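Local coordinates for protein putative poly(3-hydroxybutyrate) depolymerase LpqC (Bordetella parapertussis 12822, PDB 3D0K) that probably hydrolyses ester bonds of poly(3-hydroxybutyrate) or related esters, as a serine hydrolase of the alpha/beta-hydrolase type, at residues A[38-43]-A[88-93]; A[119-124]-A[151-156]; A[265-270]-A[293-298]. All blocks are in the same frame, centred on the assembly; numbering follows the deposited sequence.

Contact 1. Residues A[38-43]-A[88-93]; sequences RPFTLN and PTFSDE
The F40 and F90 rings form the tightly packed half of this contact, an offset stack with centroids 5.0 Å apart and planes inclined by 26°. The side chains lie side by side and point the same way. Chi1 of F40 (57°) sets its CG between the backbone N and the carbonyl carbon, where it meets F90 CE1 at 3.8 Å; that atom sits over one face of the F40 ring, displaced toward its rim. F40 CB comes to 3.3 Å from T89 O. L123, from helix 122-133, packs against both rings.

Antiparallel pairing runs alongside. T41 and T89 are a hydrogen-bonded pair: T89 N reaches T41 O at 2.8 Å, while the return bond from T41 N to T89 O is longer, at 3.3 Å. L42 and P88 follow as a non-hydrogen-bonded pair, with L42 CD2 4.4 Å from P88 CB. Strand 40-46, antiparallel to both neighbours, lies between edge strand 23-29 and strand 84-89; this antiparallel second strand and the 1-2-4-3-5-6-7-8 order are those of the alpha/beta-hydrolase fold.

T41 and T89 point to the other face of the sheet. There the N43 side chain crosses T89 at about a right angle, and its ND2 donates to T89 OG1 at 2.8 Å, with the acceptor nearly in the amide plane; T89 OG1 also bonds to A87 O. Beyond the rings direct pairing gives way to solvent: one water donates to P39 O and accepts from S91 N, 3.1 Å away.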
ATOM      1  N   ARG A  38      19.065  -4.000   6.375  1.00 33.29           N
ATOM      2  CA  ARG A  38      18.382  -3.752   5.136  1.00 31.75           C
ATOM      3  C   ARG A  38      17.907  -2.315   5.104  1.00 29.46           C
ATOM      4  O   ARG A  38      16.805  -2.010   5.545  1.00 28.82           O
ATOM      5  CB  ARG A  38      17.247  -4.757   4.932  1.00 32.14           C
ATOM      6  CG  ARG A  38      17.647  -5.945   4.025  1.00 33.76           C
ATOM      7  CD  ARG A  38      16.537  -6.994   3.952  1.00 35.49           C
ATOM      8  NE  ARG A  38      16.242  -7.429   5.319  1.00 45.38           N
ATOM      9  CZ  ARG A  38      16.906  -8.388   5.966  1.00 47.98           C
ATOM     10  NH1 ARG A  38      17.881  -9.063   5.366  1.00 49.01           N
ATOM     11  NH2 ARG A  38      16.587  -8.677   7.226  1.00 50.44           N
ATOM     12  N   PRO A  39      18.772  -1.417   4.613  1.00 27.46           N
ATOM     13  CA  PRO A  39      18.348  -0.033   4.421  1.00 26.08           C
ATOM     14  C   PRO A  39      17.307   0.143   3.327  1.00 24.51           C
ATOM     15  O   PRO A  39      17.190  -0.666   2.397  1.00 24.51           O
ATOM     16  CB  PRO A  39      19.640   0.689   4.015  1.00 26.24           C
ATOM     17  CG  PRO A  39      20.585  -0.405   3.567  1.00 26.92           C
ATOM     18  CD  PRO A  39      20.189  -1.662   4.238  1.00 27.07           C
ATOM     19  N   PHE A  40      16.562   1.221   3.423  1.00 23.18           N
ATOM     20  CA  PHE A  40      15.721   1.620   2.297  1.00 22.20           C
ATOM     21  C   PHE A  40      15.657   3.141   2.264  1.00 22.42           C
ATOM     22  O   PHE A  40      16.395   3.827   3.006  1.00 22.57           O
ATOM     23  CB  PHE A  40      14.333   0.970   2.390  1.00 22.31           C
ATOM     24  CG  PHE A  40      13.594   1.280   3.682  1.00 21.52           C
ATOM     25  CD1 PHE A  40      13.885   0.567   4.851  1.00 21.60           C
ATOM     26  CD2 PHE A  40      12.537   2.221   3.698  1.00 22.08           C
ATOM     27  CE1 PHE A  40      13.196   0.786   6.016  1.00 20.46           C
ATOM     28  CE2 PHE A  40      11.830   2.450   4.870  1.00 20.56           C
ATOM     29  CZ  PHE A  40      12.156   1.734   6.031  1.00 22.94           C
ATOM     30  N   THR A  41      14.810   3.665   1.400  1.00 21.48           N
ATOM     31  CA  THR A  41      14.802   5.093   1.130  1.00 21.71           C
ATOM     32  C   THR A  41      13.381   5.625   1.273  1.00 20.27           C
ATOM     33  O   THR A  41      12.443   4.980   0.838  1.00 21.56           O
ATOM     34  CB  THR A  41      15.330   5.405  -0.292  1.00 22.38           C
ATOM     35  OG1 THR A  41      16.617   4.790  -0.452  1.00 24.35           O
ATOM     36  CG2 THR A  41      15.447   6.945  -0.510  1.00 21.85           C
ATOM     37  N   LEU A  42      13.251   6.787   1.879  1.00 19.07           N
ATOM     38  CA  LEU A  42      11.976   7.500   1.868  1.00 18.99           C
ATOM     39  C   LEU A  42      12.095   8.553   0.780  1.00 18.95           C
ATOM     40  O   LEU A  42      12.877   9.513   0.909  1.00 18.08           O
ATOM     41  CB  LEU A  42      11.655   8.150   3.210  1.00 19.38           C
ATOM     42  CG  LEU A  42      11.854   7.329   4.494  1.00 20.17           C
ATOM     43  CD1 LEU A  42      11.427   8.126   5.739  1.00 18.35           C
ATOM     44  CD2 LEU A  42      10.954   6.086   4.308  1.00 22.38           C
ATOM     45  N   ASN A  43      11.397   8.332  -0.322  1.00 17.24           N
ATOM     46  CA  ASN A  43      11.307   9.364  -1.357  1.00 18.33           C
ATOM     47  C   ASN A  43      10.106  10.201  -0.972  1.00 18.16           C
ATOM     48  O   ASN A  43       8.979   9.726  -0.941  1.00 17.51           O
ATOM     49  CB  ASN A  43      11.162   8.759  -2.760  1.00 17.34           C
ATOM     50  CG  ASN A  43      12.473   8.203  -3.252  1.00 22.21           C
ATOM     51  OD1 ASN A  43      13.414   8.986  -3.474  1.00 22.97           O
ATOM     52  ND2 ASN A  43      12.589   6.851  -3.353  1.00 18.47           N
ATOM     53  N   PRO A  88       8.020   4.947   0.865  1.00 18.78           N
ATOM     54  CA  PRO A  88       9.037   3.984   1.291  1.00 18.81           C
ATOM     55  C   PRO A  88       9.415   3.141   0.075  1.00 19.04           C
ATOM     56  O   PRO A  88       8.551   2.478  -0.510  1.00 18.76           O
ATOM     57  CB  PRO A  88       8.320   3.135   2.359  1.00 18.94           C
ATOM     58  CG  PRO A  88       7.138   4.035   2.841  1.00 18.69           C
ATOM     59  CD  PRO A  88       6.728   4.734   1.562  1.00 18.41           C
ATOM     60  N   THR A  89      10.715   3.135  -0.246  1.00 17.79           N
ATOM     61  CA  THR A  89      11.211   2.608  -1.508  1.00 17.95           C
ATOM     62  C   THR A  89      12.189   1.460  -1.280  1.00 18.18           C
ATOM     63  O   THR A  89      13.220   1.650  -0.650  1.00 17.45           O
ATOM     64  CB  THR A  89      11.891   3.730  -2.282  1.00 16.88           C
ATOM     65  OG1 THR A  89      10.941   4.793  -2.430  1.00 18.87           O
ATOM     66  CG2 THR A  89      12.324   3.247  -3.633  1.00 17.96           C
ATOM     67  N   PHE A  90      11.868   0.288  -1.848  1.00 19.56           N
ATOM     68  CA  PHE A  90      12.621  -0.961  -1.548  1.00 19.17           C
ATOM     69  C   PHE A  90      13.288  -1.418  -2.828  1.00 20.28           C
ATOM     70  O   PHE A  90      12.625  -1.893  -3.746  1.00 20.39           O
ATOM     71  CB  PHE A  90      11.655  -2.039  -0.970  1.00 19.91           C
ATOM     72  CG  PHE A  90      10.993  -1.610   0.314  1.00 17.57           C
ATOM     73  CD1 PHE A  90      11.635  -1.773   1.527  1.00 19.68           C
ATOM     74  CD2 PHE A  90       9.744  -0.959   0.294  1.00 15.26           C
ATOM     75  CE1 PHE A  90      11.039  -1.353   2.695  1.00 17.17           C
ATOM     76  CE2 PHE A  90       9.134  -0.539   1.436  1.00 20.10           C
ATOM     77  CZ  PHE A  90       9.794  -0.700   2.653  1.00 15.87           C
ATOM     78  N   SER A  91      14.594  -1.211  -2.909  1.00 19.95           N
ATOM     79  CA  SER A  91      15.297  -1.431  -4.142  1.00 21.87           C
ATOM     80  C   SER A  91      15.381  -2.914  -4.467  1.00 21.84           C
ATOM     81  O   SER A  91      15.343  -3.742  -3.570  1.00 21.68           O
ATOM     82  CB  SER A  91      16.708  -0.842  -4.046  1.00 22.87           C
ATOM     83  OG  SER A  91      17.491  -1.583  -3.120  1.00 23.23           O
ATOM     84  N   ASP A  92      15.480  -3.236  -5.746  1.00 23.44           N
ATOM     85  CA  ASP A  92      15.687  -4.619  -6.174  1.00 25.00           C
ATOM     86  C   ASP A  92      16.984  -5.185  -5.611  1.00 25.93           C
ATOM     87  O   ASP A  92      17.079  -6.399  -5.320  1.00 25.43           O
ATOM     88  CB  ASP A  92      15.734  -4.684  -7.677  1.00 25.98           C
ATOM     89  CG  ASP A  92      14.372  -4.732  -8.303  1.00 29.26           C
ATOM     90  OD1 ASP A  92      13.456  -5.394  -7.750  1.00 31.06           O
ATOM     91  OD2 ASP A  92      14.213  -4.117  -9.388  1.00 33.46           O
ATOM     92  N   GLU A  93      17.983  -4.317  -5.432  1.00 25.69           N
ATOM     93  CA  GLU A  93      19.273  -4.787  -4.954  1.00 27.25           C
ATOM     94  C   GLU A  93      19.235  -5.235  -3.502  1.00 26.17           C
ATOM     95  O   GLU A  93      19.777  -6.266  -3.180  1.00 26.62           O
ATOM     96  CB  GLU A  93      20.375  -3.732  -5.146  1.00 28.10           C
ATOM     97  CG  GLU A  93      21.686  -4.354  -5.546  1.00 33.60           C
ATOM     98  CD  GLU A  93      22.908  -3.729  -4.853  1.00 41.41           C
ATOM     99  OE1 GLU A  93      22.880  -2.507  -4.486  1.00 39.29           O
ATOM    100  OE2 GLU A  93      23.917  -4.489  -4.696  1.00 45.47           O
TER
HETATM  101  O   HOH W   1      16.341  -0.324  -0.443  1.00 32.88           O

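Contact 2. Residues A[119-124]-A[151-156]; sequences WTYALV and GQFVHR. With SO4 (sulfate ion), chain E.
The nearest CA atoms, of Y121 and F153, are 7.0 Å apart, and the contact between residues 119-124, which lead into helix 122-133, and helix 149-160 is made mainly by side chains. Y121 presents its edge to the face of F153 in a T-shaped pair, with ring planes at 87° and Y121 CD1 above the centre of the F153 ring, 3.6 Å from F153 CD2. The two side chains slide past each other in opposite directions. The rim of the same ring meets two methyls near its plane: T120 CG2, 3.8 Å from F153 CE2, and V124 CG2, 3.9 Å from F153 CE1.

Helix 149-160 begins within a GxSxG sequence (G146, S148, G150) that resembles the nucleophile elbow of alpha/beta hydrolases, and the F153 side chain touches residues of that turn, which puts this aromatic pair next to the presumed elbow.

R156 also packs against Y121. Its backbone carbonyl carbon lies over one face of the tyrosine ring, and Y121 OH comes to 3.1 Å from R156 CB, a tight fit; the hydroxyl itself is hydrogen-bonded to N102 O. R156 runs extended to NE, which bonds to T178 OG1, while its NH1 donates to a lone pair of Q152 OE1 at 2.9 Å. From the same amide, Q152 NE2 donates at 2.8 Å to O1 of a sulfate probably from the crystallisation liquor, which R237 NH1 also binds.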
ATOM      1  N   TRP A 119       8.228  -8.213   9.464  1.00 19.49           N
ATOM      2  CA  TRP A 119       7.893  -8.223   8.030  1.00 18.80           C
ATOM      3  C   TRP A 119       8.120  -6.837   7.444  1.00 18.71           C
ATOM      4  O   TRP A 119       8.096  -5.828   8.167  1.00 17.22           O
ATOM      5  CB  TRP A 119       6.445  -8.697   7.762  1.00 18.65           C
ATOM      6  CG  TRP A 119       6.126 -10.118   8.205  1.00 20.47           C
ATOM      7  CD1 TRP A 119       6.911 -10.961   8.967  1.00 21.02           C
ATOM      8  CD2 TRP A 119       4.933 -10.831   7.922  1.00 18.84           C
ATOM      9  NE1 TRP A 119       6.255 -12.156   9.165  1.00 21.15           N
ATOM     10  CE2 TRP A 119       5.049 -12.108   8.523  1.00 18.56           C
ATOM     11  CE3 TRP A 119       3.773 -10.526   7.186  1.00 20.31           C
ATOM     12  CZ2 TRP A 119       4.044 -13.067   8.426  1.00 22.02           C
ATOM     13  CZ3 TRP A 119       2.755 -11.493   7.098  1.00 20.87           C
ATOM     14  CH2 TRP A 119       2.902 -12.737   7.719  1.00 19.79           C
ATOM     15  N   THR A 120       8.374  -6.790   6.132  1.00 17.43           N
ATOM     16  CA  THR A 120       8.627  -5.518   5.423  1.00 18.64           C
ATOM     17  C   THR A 120       7.450  -4.548   5.701  1.00 19.08           C
ATOM     18  O   THR A 120       7.655  -3.334   5.865  1.00 19.15           O
ATOM     19  CB  THR A 120       8.756  -5.745   3.904  1.00 18.33           C
ATOM     20  OG1 THR A 120       9.542  -6.913   3.654  1.00 19.26           O
ATOM     21  CG2 THR A 120       9.421  -4.480   3.189  1.00 17.41           C
ATOM     22  N   TYR A 121       6.226  -5.088   5.791  1.00 18.06           N
ATOM     23  CA  TYR A 121       5.016  -4.253   5.989  1.00 17.74           C
ATOM     24  C   TYR A 121       5.091  -3.409   7.257  1.00 19.36           C
ATOM     25  O   TYR A 121       4.519  -2.307   7.297  1.00 20.45           O
ATOM     26  CB  TYR A 121       3.771  -5.116   6.106  1.00 16.28           C
ATOM     27  CG  TYR A 121       3.631  -6.152   4.976  1.00 16.17           C
ATOM     28  CD1 TYR A 121       3.974  -5.818   3.664  1.00 17.58           C
ATOM     29  CD2 TYR A 121       3.165  -7.449   5.249  1.00 15.26           C
ATOM     30  CE1 TYR A 121       3.882  -6.784   2.632  1.00 15.63           C
ATOM     31  CE2 TYR A 121       3.041  -8.411   4.240  1.00 14.46           C
ATOM     32  CZ  TYR A 121       3.414  -8.060   2.940  1.00 16.66           C
ATOM     33  OH  TYR A 121       3.241  -9.028   1.936  1.00 14.83           O
ATOM     34  N   ALA A 122       5.702  -3.973   8.302  1.00 19.37           N
ATOM     35  CA  ALA A 122       5.748  -3.354   9.649  1.00 19.84           C
ATOM     36  C   ALA A 122       6.594  -2.069   9.698  1.00 20.35           C
ATOM     37  O   ALA A 122       6.496  -1.264  10.656  1.00 22.33           O
ATOM     38  CB  ALA A 122       6.296  -4.373  10.682  1.00 19.73           C
ATOM     39  N   LEU A 123       7.443  -1.898   8.698  1.00 18.78           N
ATOM     40  CA  LEU A 123       8.284  -0.722   8.554  1.00 18.09           C
ATOM     41  C   LEU A 123       7.456   0.533   8.328  1.00 19.00           C
ATOM     42  O   LEU A 123       7.876   1.621   8.729  1.00 19.29           O
ATOM     43  CB  LEU A 123       9.237  -0.926   7.374  1.00 19.46           C
ATOM     44  CG  LEU A 123      10.321  -1.988   7.632  1.00 20.55           C
ATOM     45  CD1 LEU A 123      11.122  -2.196   6.388  1.00 22.06           C
ATOM     46  CD2 LEU A 123      11.243  -1.530   8.775  1.00 22.69           C
ATOM     47  N   VAL A 124       6.289   0.414   7.678  1.00 18.80           N
ATOM     48  CA  VAL A 124       5.433   1.632   7.452  1.00 19.41           C
ATOM     49  C   VAL A 124       5.077   2.320   8.774  1.00 18.88           C
ATOM     50  O   VAL A 124       5.376   3.508   8.965  1.00 18.15           O
ATOM     51  CB  VAL A 124       4.181   1.332   6.610  1.00 18.83           C
ATOM     52  CG1 VAL A 124       3.241   2.609   6.496  1.00 20.95           C
ATOM     53  CG2 VAL A 124       4.608   0.841   5.253  1.00 18.67           C
ATOM     54  N   GLY A 151       0.146  -2.510  -4.333  1.00 16.06           N
ATOM     55  CA  GLY A 151      -1.233  -2.812  -3.879  1.00 16.31           C
ATOM     56  C   GLY A 151      -1.232  -4.257  -3.288  1.00 17.84           C
ATOM     57  O   GLY A 151      -2.005  -4.554  -2.355  1.00 16.59           O
ATOM     58  N   GLN A 152      -0.372  -5.144  -3.807  1.00 16.93           N
ATOM     59  CA  GLN A 152      -0.128  -6.444  -3.090  1.00 16.61           C
ATOM     60  C   GLN A 152       0.407  -6.170  -1.657  1.00 17.27           C
ATOM     61  O   GLN A 152      -0.112  -6.706  -0.686  1.00 17.14           O
ATOM     62  CB  GLN A 152       0.841  -7.308  -3.828  1.00 17.39           C
ATOM     63  CG  GLN A 152       0.363  -7.740  -5.201  1.00 17.12           C
ATOM     64  CD  GLN A 152       1.311  -8.742  -5.811  1.00 19.82           C
ATOM     65  OE1 GLN A 152       1.855  -9.560  -5.104  1.00 19.68           O
ATOM     66  NE2 GLN A 152       1.478  -8.705  -7.144  1.00 21.04           N
ATOM     67  N   PHE A 153       1.427  -5.318  -1.552  1.00 16.66           N
ATOM     68  CA  PHE A 153       2.019  -4.944  -0.256  1.00 17.99           C
ATOM     69  C   PHE A 153       0.973  -4.391   0.715  1.00 17.68           C
ATOM     70  O   PHE A 153       0.913  -4.817   1.869  1.00 18.28           O
ATOM     71  CB  PHE A 153       3.113  -3.908  -0.561  1.00 17.57           C
ATOM     72  CG  PHE A 153       3.921  -3.425   0.627  1.00 17.12           C
ATOM     73  CD1 PHE A 153       3.446  -2.376   1.439  1.00 17.87           C
ATOM     74  CD2 PHE A 153       5.205  -3.933   0.856  1.00 16.07           C
ATOM     75  CE1 PHE A 153       4.206  -1.901   2.486  1.00 15.38           C
ATOM     76  CE2 PHE A 153       5.994  -3.411   1.914  1.00 19.24           C
ATOM     77  CZ  PHE A 153       5.491  -2.395   2.694  1.00 18.32           C
ATOM     78  N   VAL A 154       0.160  -3.440   0.246  1.00 17.47           N
ATOM     79  CA  VAL A 154      -0.797  -2.776   1.116  1.00 16.86           C
ATOM     80  C   VAL A 154      -1.862  -3.729   1.694  1.00 17.62           C
ATOM     81  O   VAL A 154      -2.140  -3.683   2.905  1.00 16.18           O
ATOM     82  CB  VAL A 154      -1.407  -1.544   0.397  1.00 17.04           C
ATOM     83  CG1 VAL A 154      -2.714  -1.033   1.073  1.00 18.61           C
ATOM     84  CG2 VAL A 154      -0.348  -0.454   0.252  1.00 16.03           C
ATOM     85  N   HIS A 155      -2.455  -4.594   0.850  1.00 16.11           N
ATOM     86  CA  HIS A 155      -3.518  -5.489   1.390  1.00 17.77           C
ATOM     87  C   HIS A 155      -2.953  -6.572   2.302  1.00 18.28           C
ATOM     88  O   HIS A 155      -3.618  -6.989   3.246  1.00 18.52           O
ATOM     89  CB  HIS A 155      -4.478  -6.061   0.315  1.00 17.88           C
ATOM     90  CG  HIS A 155      -3.919  -7.190  -0.498  1.00 20.54           C
ATOM     91  ND1 HIS A 155      -4.183  -8.517  -0.208  1.00 22.31           N
ATOM     92  CD2 HIS A 155      -3.220  -7.191  -1.659  1.00 17.70           C
ATOM     93  CE1 HIS A 155      -3.612  -9.290  -1.132  1.00 13.83           C
ATOM     94  NE2 HIS A 155      -2.988  -8.509  -1.996  1.00 23.13           N
ATOM     95  N   ARG A 156      -1.698  -6.935   2.069  1.00 16.86           N
ATOM     96  CA  ARG A 156      -1.025  -7.947   2.909  1.00 17.44           C
ATOM     97  C   ARG A 156      -0.564  -7.269   4.210  1.00 17.68           C
ATOM     98  O   ARG A 156      -0.526  -7.911   5.235  1.00 16.85           O
ATOM     99  CB  ARG A 156       0.157  -8.561   2.190  1.00 16.89           C
ATOM    100  CG  ARG A 156      -0.339  -9.442   1.024  1.00 15.25           C
ATOM    101  CD  ARG A 156       0.765 -10.170   0.298  1.00 15.53           C
ATOM    102  NE  ARG A 156       0.088 -10.892  -0.805  1.00 19.51           N
ATOM    103  CZ  ARG A 156       0.527 -11.022  -2.052  1.00 22.26           C
ATOM    104  NH1 ARG A 156       1.711 -10.543  -2.420  1.00 17.35           N
ATOM    105  NH2 ARG A 156      -0.218 -11.674  -2.953  1.00 23.80           N
TER
HETATM  106  S   SO4 E 304       1.866  -6.815 -10.149  1.00 31.61           S
HETATM  107  O1  SO4 E 304       1.153  -6.498  -8.911  1.00 29.14           O
HETATM  108  O2  SO4 E 304       2.492  -8.130  -9.943  1.00 34.35           O
HETATM  109  O3  SO4 E 304       1.049  -6.909 -11.325  1.00 34.06           O
HETATM  110  O4  SO4 E 304       3.016  -5.964 -10.372  1.00 36.43           O

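Contact 3. Residues A[265-270]-A[293-298]; sequences VVPGIG and AELARL
L298 N donates to E294 O at 2.8 Å, a backbone bond that fixes the last turn of helix 292-298 and with it the L298 side of the surface turned to residues 265-270. One helical turn earlier, L295 carries most of the contact, which is made by apolar side chains, some lying against backbone carbonyls. Its CB points toward the opposite segment, and chi1 of -67° sets CG beside the backbone N, anti to the carbonyl carbon; the two methyls beyond it have different partners. CD1 lies 3.5 Å from P267 O and 4.1 Å from CD of P267, an exposed residue. CD2 is 4.3 Å from both V266 CG1 and I269 CG1, in a buried part of the contact.

These partners belong to a type II beta turn from V266 to I269, following on from strand 262-266, the outermost parallel strand of the alpha/beta-hydrolase sheet. P267 and G268 occupy its two central positions, and G268 has the positive phi (81°) expected of the second of them. The turn is also tied to the neighbouring strand's loop, since G268 N is hydrogen-bonded to D214 OD1.

I269, the last residue of the turn, reaches the helix with its CD1, which comes within 3.6 Å of L295 O and 4.2 Å of L298 CB, the I269 and L298 side chains meeting at a slant. Helix 273-286 lies against the same isoleucine through A275 and M276, and I269 therefore touches both helices.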
ATOM      1  N   VAL A 265     -14.584   0.534  -9.031  1.00 19.61           N
ATOM      2  CA  VAL A 265     -14.086   0.365 -10.373  1.00 20.63           C
ATOM      3  C   VAL A 265     -13.791   1.732 -10.960  1.00 20.82           C
ATOM      4  O   VAL A 265     -14.602   2.645 -10.840  1.00 22.57           O
ATOM      5  CB  VAL A 265     -15.133  -0.352 -11.237  1.00 21.71           C
ATOM      6  CG1 VAL A 265     -14.624  -0.529 -12.675  1.00 23.25           C
ATOM      7  CG2 VAL A 265     -15.465  -1.717 -10.571  1.00 21.92           C
ATOM      8  N   VAL A 266     -12.646   1.878 -11.602  1.00 20.46           N
ATOM      9  CA  VAL A 266     -12.321   3.100 -12.343  1.00 20.22           C
ATOM     10  C   VAL A 266     -12.572   2.914 -13.867  1.00 21.43           C
ATOM     11  O   VAL A 266     -11.841   2.193 -14.542  1.00 20.28           O
ATOM     12  CB  VAL A 266     -10.875   3.561 -12.058  1.00 20.32           C
ATOM     13  CG1 VAL A 266     -10.623   4.945 -12.652  1.00 20.02           C
ATOM     14  CG2 VAL A 266     -10.600   3.614 -10.569  1.00 18.73           C
ATOM     15  N   PRO A 267     -13.604   3.591 -14.417  1.00 23.16           N
ATOM     16  CA  PRO A 267     -13.890   3.373 -15.827  1.00 23.99           C
ATOM     17  C   PRO A 267     -12.822   3.999 -16.739  1.00 24.95           C
ATOM     18  O   PRO A 267     -12.424   5.177 -16.559  1.00 25.26           O
ATOM     19  CB  PRO A 267     -15.278   4.021 -16.035  1.00 25.14           C
ATOM     20  CG  PRO A 267     -15.648   4.718 -14.750  1.00 24.67           C
ATOM     21  CD  PRO A 267     -14.497   4.580 -13.789  1.00 23.93           C
ATOM     22  N   GLY A 268     -12.340   3.193 -17.678  1.00 25.04           N
ATOM     23  CA  GLY A 268     -11.433   3.660 -18.732  1.00 25.84           C
ATOM     24  C   GLY A 268      -9.959   3.803 -18.363  1.00 26.24           C
ATOM     25  O   GLY A 268      -9.190   4.328 -19.147  1.00 28.12           O
ATOM     26  N   ILE A 269      -9.555   3.341 -17.188  1.00 23.91           N
ATOM     27  CA  ILE A 269      -8.176   3.418 -16.760  1.00 22.72           C
ATOM     28  C   ILE A 269      -7.666   1.995 -16.677  1.00 23.26           C
ATOM     29  O   ILE A 269      -8.394   1.119 -16.234  1.00 22.94           O
ATOM     30  CB  ILE A 269      -8.040   4.128 -15.391  1.00 22.57           C
ATOM     31  CG1 ILE A 269      -8.561   5.587 -15.451  1.00 21.73           C
ATOM     32  CG2 ILE A 269      -6.582   4.175 -14.905  1.00 20.72           C
ATOM     33  CD1 ILE A 269      -7.931   6.429 -16.627  1.00 20.44           C
ATOM     34  N   GLY A 270      -6.418   1.771 -17.084  1.00 23.05           N
ATOM     35  CA  GLY A 270      -5.850   0.421 -17.040  1.00 23.47           C
ATOM     36  C   GLY A 270      -4.766   0.329 -15.978  1.00 23.66           C
ATOM     37  O   GLY A 270      -4.942   0.807 -14.864  1.00 24.90           O
ATOM     38  N   ALA A 293     -14.282  13.160 -18.945  1.00 34.47           N
ATOM     39  CA  ALA A 293     -13.314  14.001 -19.665  1.00 34.10           C
ATOM     40  C   ALA A 293     -11.957  13.975 -18.995  1.00 33.52           C
ATOM     41  O   ALA A 293     -10.917  13.874 -19.663  1.00 33.16           O
ATOM     42  CB  ALA A 293     -13.822  15.448 -19.771  1.00 34.53           C
ATOM     43  N   GLU A 294     -11.953  14.094 -17.670  0.50 33.15           N
ATOM     44  CA  GLU A 294     -10.724  13.968 -16.910  0.50 33.18           C
ATOM     45  C   GLU A 294     -10.166  12.562 -17.034  0.50 32.54           C
ATOM     46  O   GLU A 294      -8.991  12.368 -17.348  0.50 32.59           O
ATOM     47  CB  GLU A 294     -10.957  14.311 -15.445  0.50 33.31           C
ATOM     48  CG  GLU A 294     -10.246  15.563 -15.011  0.50 34.94           C
ATOM     49  CD  GLU A 294      -8.801  15.297 -14.685  0.50 35.71           C
ATOM     50  OE1 GLU A 294      -8.535  15.032 -13.495  0.50 34.43           O
ATOM     51  OE2 GLU A 294      -7.956  15.335 -15.616  0.50 35.17           O
ATOM     52  N   LEU A 295     -11.009  11.572 -16.787  1.00 32.20           N
ATOM     53  CA  LEU A 295     -10.548  10.182 -16.914  1.00 31.96           C
ATOM     54  C   LEU A 295      -9.924   9.951 -18.293  1.00 32.79           C
ATOM     55  O   LEU A 295      -8.842   9.391 -18.389  1.00 33.28           O
ATOM     56  CB  LEU A 295     -11.672   9.195 -16.647  1.00 30.97           C
ATOM     57  CG  LEU A 295     -12.156   9.207 -15.199  1.00 29.22           C
ATOM     58  CD1 LEU A 295     -13.286   8.244 -15.039  1.00 27.84           C
ATOM     59  CD2 LEU A 295     -11.028   8.923 -14.179  1.00 26.24           C
ATOM     60  N   ALA A 296     -10.568  10.433 -19.347  1.00 34.55           N
ATOM     61  CA  ALA A 296      -9.997  10.323 -20.697  1.00 36.09           C
ATOM     62  C   ALA A 296      -8.657  11.047 -20.816  1.00 37.34           C
ATOM     63  O   ALA A 296      -7.745  10.564 -21.494  1.00 37.65           O
ATOM     64  CB  ALA A 296     -10.996  10.804 -21.763  1.00 36.57           C
ATOM     65  N   ARG A 297      -8.523  12.177 -20.124  1.00 38.06           N
ATOM     66  CA  ARG A 297      -7.265  12.906 -20.088  1.00 39.54           C
ATOM     67  C   ARG A 297      -6.209  12.015 -19.469  1.00 40.36           C
ATOM     68  O   ARG A 297      -5.113  11.881 -20.018  1.00 40.37           O
ATOM     69  CB  ARG A 297      -7.407  14.186 -19.265  1.00 40.01           C
ATOM     70  CG  ARG A 297      -6.339  15.232 -19.502  1.00 41.74           C
ATOM     71  CD  ARG A 297      -6.935  16.635 -19.297  1.00 46.46           C
ATOM     72  NE  ARG A 297      -8.137  16.867 -20.124  1.00 50.30           N
ATOM     73  CZ  ARG A 297      -9.370  17.111 -19.656  1.00 51.66           C
ATOM     74  NH1 ARG A 297      -9.605  17.179 -18.341  1.00 51.09           N
ATOM     75  NH2 ARG A 297     -10.377  17.303 -20.512  1.00 50.14           N
ATOM     76  N   LEU A 298      -6.548  11.408 -18.325  1.00 40.86           N
ATOM     77  CA  LEU A 298      -5.641  10.512 -17.607  1.00 41.55           C
ATOM     78  C   LEU A 298      -5.314   9.232 -18.379  1.00 42.00           C
ATOM     79  O   LEU A 298      -4.207   8.732 -18.272  1.00 42.58           O
ATOM     80  CB  LEU A 298      -6.194  10.193 -16.215  1.00 41.19           C
ATOM     81  CG  LEU A 298      -6.211  11.383 -15.261  1.00 41.47           C
ATOM     82  CD1 LEU A 298      -7.048  11.123 -14.014  1.00 42.07           C
ATOM     83  CD2 LEU A 298      -4.796  11.752 -14.864  1.00 42.72           C
TER

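In the fold
Contacts 1 and 2 form one continuous core, although their centres are 13 Å apart: F90 CE1 lies 3.6 Å from T120 CG2, F40 CE1 lies 3.7 Å from L123 CD1, and F90 CE2 comes to 4.3 Å from F153 CZ. Contact 3 stands apart, its centre about 30 Å from that of contact 1 and 27 Å from that of contact 2; its link to contact 1 is the shared sheet. The presumed triad S148, H271 and D216 relates contacts 2 and 3, whose nearest atoms are about 12 Å apart: F153 touches the elbow residues around S148, while 265-270 leads directly into H271, with I269 near the triad but not touching it.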